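Local atomic coordinates of teichoic acid biosynthesis protein F (Staphylococcus epidermidis, PDB entry 3L7I), a protein that belongs to the teichoic acid biosynthesis proteins and has a GT-B fold of two Rossmann-like halves. Residues Y371-Y383 / S707-K719. Residues are numbered along the deposited sequence; the frame is centred on the assembly and turned at random.
Sequences YIYEYMQKYYPNY and SQYIGDLIHKDIK
Ile372, Tyr375, Met376, Tyr380 and Tyr383 pack against the C-terminal helix 706-721 in a crossed helix-helix contact on the seven-stranded parallel sheet of the GT-B fold. The helix after strand 354-358 and the last helix of the chain cross at -61°, with segment axes 8.5 Å apart. As in other GT-B proteins, the C-terminal helix thus returns to the N-terminal Rossmann-like half.

The side chain of Tyr375 enters, as a knob, a hole formed by Ser707, Gln708, Gly711 and Asp712. With CG anti to the backbone N (chi1 168°), its ring lies over the backbone of helix 706-721, CA of Gln708 standing 3.7 Å from the ring centroid. Gly711, without a side chain, also lets CG of Met376 come to 3.6 Å from its CA. On the sheet side, CD1 of Ile372 meets CG2 of Ile710 at 3.5 Å and the bent methionine chain brings CE to Ile714; Phe357, Ile355 and Ile440 continue this apolar layer.

Away from the sheet, polar groups meet round Asp712 and His715. OD1 of Asp712 accepts two phenol hydrogen bonds from opposite faces of its carboxylate plane: one from OH of Tyr375 at 2.7 Å, on the syn side, the other from OH of Tyr380 at 3.0 Å, well above the plane. Past the end of helix 367-379, the Tyr380 ring makes an offset stack on His715, planes 14° apart. ND1 of that histidine hydrogen-bonds OH of Tyr383 at 3.2 Å. At this far end CD1 of Ile718 lies over a face of the Tyr383 ring.

Two phenol donors on one carboxylate oxygen would be expected to favour ionised Asp712; through this one acceptor on helix 706-721, they join both helix 367-379 (Tyr375) and the residue just beyond its end (Tyr380).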
loop_
_atom_site.group_PDB
_atom_site.type_symbol
_atom_site.label_atom_id
_atom_site.label_comp_id
_atom_site.label_asym_id
_atom_site.label_seq_id
_atom_site.Cartn_x
_atom_site.Cartn_y
_atom_site.Cartn_z
ATOM N N TYR A 371 17.948 -32.767 -31.397
ATOM C CA TYR A 371 19.111 -33.013 -32.247
ATOM C C TYR A 371 20.175 -31.915 -32.172
ATOM O O TYR A 371 21.371 -32.205 -32.251
ATOM C CB TYR A 371 18.679 -33.281 -33.689
ATOM C CG TYR A 371 17.958 -34.600 -33.813
ATOM C CD1 TYR A 371 16.600 -34.696 -33.537
ATOM C CD2 TYR A 371 18.639 -35.759 -34.174
ATOM C CE1 TYR A 371 15.941 -35.900 -33.627
ATOM C CE2 TYR A 371 17.990 -36.965 -34.268
ATOM C CZ TYR A 371 16.640 -37.030 -33.990
ATOM O OH TYR A 371 15.984 -38.233 -34.081
ATOM N N ILE A 372 19.752 -30.663 -32.015
ATOM C CA ILE A 372 20.708 -29.588 -31.823
ATOM C C ILE A 372 21.508 -29.936 -30.574
ATOM O O ILE A 372 22.739 -29.860 -30.575
ATOM C CB ILE A 372 20.021 -28.190 -31.715
ATOM C CG1 ILE A 372 19.392 -27.805 -33.060
ATOM C CG2 ILE A 372 21.011 -27.110 -31.271
ATOM C CD1 ILE A 372 18.536 -26.530 -33.011
ATOM N N TYR A 373 20.799 -30.381 -29.538
ATOM C CA TYR A 373 21.413 -30.745 -28.257
ATOM C C TYR A 373 22.337 -31.953 -28.347
ATOM O O TYR A 373 23.460 -31.919 -27.838
ATOM C CB TYR A 373 20.354 -31.001 -27.186
ATOM C CG TYR A 373 20.890 -31.628 -25.920
ATOM C CD1 TYR A 373 21.715 -30.913 -25.064
ATOM C CD2 TYR A 373 20.561 -32.935 -25.577
ATOM C CE1 TYR A 373 22.204 -31.478 -23.894
ATOM C CE2 TYR A 373 21.041 -33.514 -24.409
ATOM C CZ TYR A 373 21.860 -32.777 -23.569
ATOM O OH TYR A 373 22.333 -33.342 -22.410
ATOM N N GLU A 374 21.885 -33.021 -28.991
ATOM C CA GLU A 374 22.736 -34.201 -29.090
ATOM C C GLU A 374 24.027 -33.915 -29.880
ATOM O O GLU A 374 25.084 -34.517 -29.619
ATOM C CB GLU A 374 21.951 -35.397 -29.641
ATOM C CG GLU A 374 20.748 -35.729 -28.761
ATOM C CD GLU A 374 20.130 -37.093 -29.033
ATOM O OE1 GLU A 374 20.439 -37.670 -30.102
ATOM O OE2 GLU A 374 19.334 -37.575 -28.179
ATOM N N TYR A 375 23.951 -32.986 -30.828
ATOM C CA TYR A 375 25.130 -32.644 -31.597
ATOM C C TYR A 375 26.074 -31.878 -30.714
ATOM O O TYR A 375 27.269 -32.121 -30.723
ATOM C CB TYR A 375 24.786 -31.799 -32.816
ATOM C CG TYR A 375 26.013 -31.189 -33.462
ATOM C CD1 TYR A 375 26.692 -31.851 -34.487
ATOM C CD2 TYR A 375 26.505 -29.965 -33.029
ATOM C CE1 TYR A 375 27.818 -31.301 -35.071
ATOM C CE2 TYR A 375 27.622 -29.405 -33.602
ATOM C CZ TYR A 375 28.276 -30.075 -34.620
ATOM O OH TYR A 375 29.389 -29.497 -35.177
ATOM N N MET A 376 25.546 -30.942 -29.943
ATOM C CA MET A 376 26.411 -30.143 -29.082
ATOM C C MET A 376 27.040 -30.951 -27.943
ATOM O O MET A 376 28.172 -30.703 -27.562
ATOM C CB MET A 376 25.674 -28.913 -28.558
ATOM C CG MET A 376 25.446 -27.904 -29.643
ATOM S SD MET A 376 24.814 -26.366 -29.009
ATOM C CE MET A 376 26.285 -25.596 -28.315
ATOM N N GLN A 377 26.305 -31.915 -27.407
ATOM C CA GLN A 377 26.859 -32.832 -26.430
ATOM C C GLN A 377 28.154 -33.498 -26.933
ATOM O O GLN A 377 29.140 -33.613 -26.198
ATOM C CB GLN A 377 25.827 -33.901 -26.095
ATOM C CG GLN A 377 24.820 -33.446 -25.077
ATOM C CD GLN A 377 25.459 -33.182 -23.734
ATOM O OE1 GLN A 377 25.861 -34.119 -23.035
ATOM N NE2 GLN A 377 25.553 -31.905 -23.357
ATOM N N LYS A 378 28.150 -33.942 -28.184
ATOM C CA LYS A 378 29.312 -34.617 -28.747
ATOM C C LYS A 378 30.518 -33.674 -28.908
ATOM O O LYS A 378 31.642 -34.034 -28.556
ATOM C CB LYS A 378 28.936 -35.258 -30.084
ATOM C CG LYS A 378 29.991 -36.168 -30.699
ATOM C CD LYS A 378 29.442 -36.844 -31.959
ATOM C CE LYS A 378 30.513 -37.624 -32.727
ATOM N NZ LYS A 378 29.944 -38.277 -33.941
ATOM N N TYR A 379 30.286 -32.463 -29.415
ATOM C CA TYR A 379 31.376 -31.570 -29.819
ATOM C C TYR A 379 31.660 -30.409 -28.876
ATOM O O TYR A 379 32.674 -29.726 -29.025
ATOM C CB TYR A 379 31.109 -31.026 -31.224
ATOM C CG TYR A 379 31.116 -32.106 -32.266
ATOM C CD1 TYR A 379 32.216 -32.291 -33.088
ATOM C CD2 TYR A 379 30.031 -32.956 -32.416
ATOM C CE1 TYR A 379 32.233 -33.283 -34.036
ATOM C CE2 TYR A 379 30.042 -33.960 -33.363
ATOM C CZ TYR A 379 31.152 -34.122 -34.167
ATOM O OH TYR A 379 31.170 -35.119 -35.108
ATOM N N TYR A 380 30.765 -30.173 -27.921
ATOM C CA TYR A 380 30.917 -29.062 -26.987
ATOM C C TYR A 380 30.412 -29.432 -25.596
ATOM O O TYR A 380 29.523 -28.763 -25.057
ATOM C CB TYR A 380 30.185 -27.818 -27.495
ATOM C CG TYR A 380 30.598 -27.400 -28.877
ATOM C CD1 TYR A 380 31.887 -26.965 -29.130
ATOM C CD2 TYR A 380 29.701 -27.451 -29.933
ATOM C CE1 TYR A 380 32.273 -26.588 -30.393
ATOM C CE2 TYR A 380 30.071 -27.076 -31.200
ATOM C CZ TYR A 380 31.359 -26.645 -31.423
ATOM O OH TYR A 380 31.730 -26.268 -32.689
ATOM N N PRO A 381 31.018 -30.469 -24.995
ATOM C CA PRO A 381 30.545 -31.107 -23.764
ATOM C C PRO A 381 30.578 -30.174 -22.572
ATOM O O PRO A 381 29.883 -30.443 -21.593
ATOM C CB PRO A 381 31.569 -32.224 -23.530
ATOM C CG PRO A 381 32.350 -32.322 -24.783
ATOM C CD PRO A 381 32.348 -30.965 -25.370
ATOM N N ASN A 382 31.361 -29.102 -22.646
ATOM C CA ASN A 382 31.659 -28.336 -21.446
ATOM C C ASN A 382 30.824 -27.066 -21.252
ATOM O O ASN A 382 31.206 -26.169 -20.508
ATOM C CB ASN A 382 33.165 -28.053 -21.336
ATOM C CG ASN A 382 34.016 -29.332 -21.442
ATOM O OD1 ASN A 382 33.615 -30.407 -20.978
ATOM N ND2 ASN A 382 35.191 -29.215 -22.068
ATOM N N TYR A 383 29.667 -26.996 -21.896
ATOM C CA TYR A 383 28.745 -25.896 -21.633
ATOM C C TYR A 383 27.678 -26.325 -20.621
ATOM O O TYR A 383 27.450 -27.527 -20.433
ATOM C CB TYR A 383 28.066 -25.445 -22.920
ATOM C CG TYR A 383 28.941 -24.698 -23.890
ATOM C CD1 TYR A 383 28.828 -24.929 -25.246
ATOM C CD2 TYR A 383 29.862 -23.755 -23.461
ATOM C CE1 TYR A 383 29.600 -24.246 -26.159
ATOM C CE2 TYR A 383 30.646 -23.060 -24.370
ATOM C CZ TYR A 383 30.508 -23.317 -25.725
ATOM O OH TYR A 383 31.267 -22.658 -26.668
ATOM N N SER A 707 21.709 -29.760 -37.486
ATOM C CA SER A 707 22.097 -29.653 -36.089
ATOM C C SER A 707 23.524 -29.123 -35.976
ATOM O O SER A 707 23.849 -28.360 -35.062
ATOM C CB SER A 707 21.969 -30.996 -35.392
ATOM O OG SER A 707 20.812 -31.665 -35.864
ATOM N N GLN A 708 24.372 -29.525 -36.915
ATOM C CA GLN A 708 25.716 -28.991 -36.990
ATOM C C GLN A 708 25.709 -27.475 -37.186
ATOM O O GLN A 708 26.362 -26.749 -36.441
ATOM C CB GLN A 708 26.453 -29.649 -38.131
ATOM C CG GLN A 708 27.770 -29.017 -38.439
ATOM C CD GLN A 708 28.632 -29.941 -39.259
ATOM O OE1 GLN A 708 29.603 -29.517 -39.892
ATOM N NE2 GLN A 708 28.277 -31.225 -39.260
ATOM N N TYR A 709 24.965 -26.998 -38.182
ATOM C CA TYR A 709 24.841 -25.559 -38.409
ATOM C C TYR A 709 24.412 -24.788 -37.149
ATOM O O TYR A 709 25.083 -23.823 -36.760
ATOM C CB TYR A 709 23.904 -25.227 -39.576
ATOM C CG TYR A 709 24.110 -23.817 -40.079
ATOM C CD1 TYR A 709 25.044 -23.538 -41.070
ATOM C CD2 TYR A 709 23.391 -22.758 -39.541
ATOM C CE1 TYR A 709 25.240 -22.249 -41.524
ATOM C CE2 TYR A 709 23.586 -21.456 -39.990
ATOM C CZ TYR A 709 24.511 -21.202 -40.980
ATOM O OH TYR A 709 24.707 -19.898 -41.414
ATOM N N ILE A 710 23.311 -25.199 -36.510
ATOM C CA ILE A 710 22.916 -24.545 -35.268
ATOM C C ILE A 710 23.967 -24.701 -34.161
ATOM O O ILE A 710 24.413 -23.711 -33.588
ATOM C CB ILE A 710 21.531 -24.982 -34.765
ATOM C CG1 ILE A 710 20.477 -24.632 -35.806
ATOM C CG2 ILE A 710 21.203 -24.265 -33.462
ATOM C CD1 ILE A 710 20.469 -23.153 -36.151
ATOM N N GLY A 711 24.376 -25.930 -33.863
ATOM C CA GLY A 711 25.366 -26.138 -32.825
ATOM C C GLY A 711 26.634 -25.301 -33.009
ATOM O O GLY A 711 27.185 -24.771 -32.042
ATOM N N ASP A 712 27.117 -25.191 -34.244
ATOM C CA ASP A 712 28.327 -24.414 -34.502
ATOM C C ASP A 712 28.009 -22.926 -34.423
ATOM O O ASP A 712 28.868 -22.119 -34.055
ATOM C CB ASP A 712 28.944 -24.749 -35.871
ATOM C CG ASP A 712 29.563 -26.153 -35.926
ATOM O OD1 ASP A 712 29.680 -26.807 -34.861
ATOM O OD2 ASP A 712 29.926 -26.602 -37.044
ATOM N N LEU A 713 26.777 -22.550 -34.776
ATOM C CA LEU A 713 26.396 -21.136 -34.716
ATOM C C LEU A 713 26.447 -20.674 -33.275
ATOM O O LEU A 713 26.956 -19.593 -32.991
ATOM C CB LEU A 713 25.001 -20.880 -35.287
ATOM C CG LEU A 713 24.567 -19.419 -35.182
ATOM C CD1 LEU A 713 25.269 -18.598 -36.222
ATOM C CD2 LEU A 713 23.087 -19.301 -35.355
ATOM N N ILE A 714 25.914 -21.511 -32.381
ATOM C CA ILE A 714 25.898 -21.212 -30.946
ATOM C C ILE A 714 27.318 -21.155 -30.420
ATOM O O ILE A 714 27.683 -20.229 -29.690
ATOM C CB ILE A 714 25.054 -22.227 -30.117
ATOM C CG1 ILE A 714 23.582 -22.112 -30.495
ATOM C CG2 ILE A 714 25.187 -21.953 -28.636
ATOM C CD1 ILE A 714 22.730 -23.137 -29.842
ATOM N N HIS A 715 28.127 -22.132 -30.813
ATOM C CA HIS A 715 29.519 -22.154 -30.393
ATOM C C HIS A 715 30.260 -20.884 -30.808
ATOM O O HIS A 715 31.044 -20.355 -30.034
ATOM C CB HIS A 715 30.235 -23.400 -30.925
ATOM C CG HIS A 715 31.712 -23.391 -30.687
ATOM N ND1 HIS A 715 32.272 -23.708 -29.467
ATOM C CD2 HIS A 715 32.747 -23.095 -31.510
ATOM C CE1 HIS A 715 33.587 -23.613 -29.552
ATOM N NE2 HIS A 715 33.900 -23.240 -30.781
ATOM N N LYS A 716 30.002 -20.392 -32.016
ATOM C CA LYS A 716 30.688 -19.203 -32.508
ATOM C C LYS A 716 30.185 -17.953 -31.796
ATOM O O LYS A 716 30.912 -16.976 -31.668
ATOM C CB LYS A 716 30.518 -19.053 -34.025
ATOM C CG LYS A 716 31.221 -17.828 -34.635
ATOM C CD LYS A 716 30.715 -17.537 -36.053
ATOM C CE LYS A 716 31.805 -16.946 -36.948
ATOM N NZ LYS A 716 32.054 -15.501 -36.693
ATOM N N ASP A 717 28.940 -17.983 -31.336
ATOM C CA ASP A 717 28.369 -16.844 -30.625
ATOM C C ASP A 717 28.989 -16.702 -29.233
ATOM O O ASP A 717 29.226 -15.585 -28.771
ATOM C CB ASP A 717 26.834 -16.949 -30.526
ATOM C CG ASP A 717 26.114 -16.344 -31.736
ATOM O OD1 ASP A 717 26.681 -15.440 -32.395
ATOM O OD2 ASP A 717 24.973 -16.764 -32.025
ATOM N N ILE A 718 29.259 -17.824 -28.566
ATOM C CA ILE A 718 29.755 -17.750 -27.188
ATOM C C ILE A 718 31.259 -17.564 -27.056
ATOM O O ILE A 718 31.737 -17.121 -26.016
ATOM C CB ILE A 718 29.219 -18.870 -26.249
ATOM C CG1 ILE A 718 29.015 -20.181 -26.956
ATOM C CG2 ILE A 718 27.838 -18.531 -25.796
ATOM C CD1 ILE A 718 27.809 -20.923 -26.370
ATOM N N LYS A 719 31.998 -17.877 -28.111
ATOM C CA LYS A 719 33.397 -17.477 -28.162
ATOM C C LYS A 719 33.547 -15.944 -28.100
ATOM O O LYS A 719 34.392 -15.437 -27.368
ATOM C CB LYS A 719 34.105 -18.077 -29.384
ATOM C CG LYS A 719 34.578 -19.524 -29.174
ATOM C CD LYS A 719 35.694 -19.896 -30.150
ATOM C CE LYS A 719 36.525 -21.075 -29.647
ATOM N NZ LYS A 719 37.912 -21.007 -30.179
#